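Local structure of aquaporin aqpM (Methanothermobacter marburgensis str. Marburg, 2F2B) at the interface of chains A and B. The protein forms a homotetrameric membrane channel that lets water move in both directions in response to osmotic differences, and also passes some glycerol. Sequence-based numbering; all coordinates share one arbitrary frame. Chains: chain A/B, Aquaporin aqpM.

The interface of chains A and B. Residues chain A 155, 159, 239, 243; chain B 6, 9, 13, 73.
B:Ile13 meets A:Thr239 tip to tip, delta-methyl to gamma-methyl, CD1 lying 3.9 Å from CG2. This is an apolar helix-to-helix patch of the aquaporin tetramer, near its cytoplasmic end: helices 143-166 and 224-243 of chain A face helices 4-33 and 52-73 of chain B. B:Ile13 buries more surface here than the other residues of the patch, and its two branches serve different partners. CG1 stands anti to the carbonyl carbon (chi1 -68°) and the chain runs on extended (chi2 170°), carrying CD1 to A:Thr239, while CG2 points to A:Phe155. The A:Phe155 side chain crosses that of B:Ile13 at about a right angle, ring carbon CE2 lying 4.1 Å from CG2.

One helical turn nearer the C-terminus of chain A, A:Leu243 splits its isobutyl group in the same way. CD2 reaches the helix of chain B, 3.6 Å from the carbonyl O of B:Lys6 and 4.0 Å from the gamma-methyl CG2 of B:Ile9, whose side chain it meets obliquely. The exchange is mutual, for the extended B:Lys6 chain lays its methylene CD 3.7 Å from the backbone O of A:Leu243. The other methyl, CD1, turns toward helix 52-73, where it lies 4.2 Å from CD2 of B:Leu73. That same B:Leu73 methyl lies 4.3 Å from CD1 of A:Ile159, and so touches both helices of chain A. Polar groups contribute no bonds between the chains in this patch, so the fit rests on methyls, methylenes and an aromatic ring, with two backbone carbonyl oxygens packed against carbon, as suits a joint between membrane helices.

Behind the first shell, CG anti to the backbone N (chi1 177°) directs the A:Phe155 ring toward B:Ile13, and A:Ile159, one turn along the same helix, brings its delta-methyl close to the ring. The hydroxyl of A:Thr239 is turned back into its own chain, where OG1 sits in the plane of the A:Phe155 ring, 3.8 Å from the edge carbon CE1.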
loop_
_atom_site.group_PDB
_atom_site.type_symbol
_atom_site.label_atom_id
_atom_site.label_comp_id
_atom_site.label_asym_id
_atom_site.label_seq_id
_atom_site.Cartn_x
_atom_site.Cartn_y
_atom_site.Cartn_z
ATOM N N PHE A 155 5.607 21.332 -2.787
ATOM C CA PHE A 155 4.369 22.103 -2.815
ATOM C C PHE A 155 3.222 21.162 -2.436
ATOM O O PHE A 155 2.392 21.488 -1.585
ATOM C CB PHE A 155 4.122 22.676 -4.219
ATOM C CG PHE A 155 2.830 23.438 -4.350
ATOM C CD1 PHE A 155 2.788 24.814 -4.131
ATOM C CD2 PHE A 155 1.651 22.778 -4.685
ATOM C CE1 PHE A 155 1.586 25.523 -4.246
ATOM C CE2 PHE A 155 0.444 23.476 -4.801
ATOM C CZ PHE A 155 0.415 24.851 -4.582
ATOM N N ILE A 159 0.978 21.663 0.970
ATOM C CA ILE A 159 -0.437 22.013 0.868
ATOM C C ILE A 159 -1.288 20.924 1.528
ATOM O O ILE A 159 -2.351 21.201 2.086
ATOM C CB ILE A 159 -0.871 22.255 -0.608
ATOM C CG1 ILE A 159 -2.132 23.132 -0.627
ATOM C CG2 ILE A 159 -1.129 20.931 -1.328
ATOM C CD1 ILE A 159 -2.516 23.651 -2.000
ATOM N N THR A 239 -0.491 29.795 -0.772
ATOM C CA THR A 239 -1.597 29.447 -1.657
ATOM C C THR A 239 -2.792 28.957 -0.843
ATOM O O THR A 239 -3.930 29.350 -1.095
ATOM C CB THR A 239 -1.186 28.341 -2.656
ATOM O OG1 THR A 239 -0.145 28.831 -3.508
ATOM C CG2 THR A 239 -2.373 27.916 -3.509
ATOM N N LEU A 243 -6.571 30.630 -0.739
ATOM C CA LEU A 243 -7.783 29.893 -1.087
ATOM C C LEU A 243 -8.810 29.811 0.038
ATOM O O LEU A 243 -10.016 29.777 -0.217
ATOM C CB LEU A 243 -7.425 28.473 -1.544
ATOM C CG LEU A 243 -6.613 28.350 -2.836
ATOM C CD1 LEU A 243 -6.280 26.881 -3.093
ATOM C CD2 LEU A 243 -7.403 28.936 -4.006
ATOM N N LYS B 6 -11.982 31.053 -6.567
ATOM C CA LYS B 6 -11.038 30.282 -5.767
ATOM C C LYS B 6 -11.265 28.781 -5.921
ATOM O O LYS B 6 -10.313 27.996 -5.891
ATOM C CB LYS B 6 -11.141 30.693 -4.299
ATOM C CG LYS B 6 -10.543 32.072 -4.036
ATOM C CD LYS B 6 -10.714 32.500 -2.592
ATOM C CE LYS B 6 -9.990 33.815 -2.333
ATOM N NZ LYS B 6 -10.194 34.291 -0.938
ATOM N N ILE B 9 -9.697 27.728 -9.111
ATOM C CA ILE B 9 -8.246 27.693 -8.967
ATOM C C ILE B 9 -7.882 26.373 -8.277
ATOM O O ILE B 9 -6.907 25.715 -8.646
ATOM C CB ILE B 9 -7.728 28.883 -8.125
ATOM C CG1 ILE B 9 -7.918 30.189 -8.900
ATOM C CG2 ILE B 9 -6.253 28.683 -7.783
ATOM C CD1 ILE B 9 -7.592 31.437 -8.087
ATOM N N ILE B 13 -5.468 23.362 -9.653
ATOM C CA ILE B 13 -4.347 22.822 -8.888
ATOM C C ILE B 13 -4.494 21.317 -8.675
ATOM O O ILE B 13 -3.539 20.556 -8.863
ATOM C CB ILE B 13 -4.231 23.523 -7.516
ATOM C CG1 ILE B 13 -3.816 24.983 -7.719
ATOM C CG2 ILE B 13 -3.211 22.799 -6.632
ATOM C CD1 ILE B 13 -3.894 25.828 -6.461
ATOM N N LEU B 73 -7.845 20.100 -0.800
ATOM C CA LEU B 73 -8.813 20.929 -1.514
ATOM C C LEU B 73 -10.277 20.541 -1.399
ATOM O O LEU B 73 -11.148 21.280 -1.871
ATOM C CB LEU B 73 -8.420 20.966 -2.996
ATOM C CG LEU B 73 -6.940 21.223 -3.271
ATOM C CD1 LEU B 73 -6.636 20.931 -4.730
ATOM C CD2 LEU B 73 -6.569 22.661 -2.914
#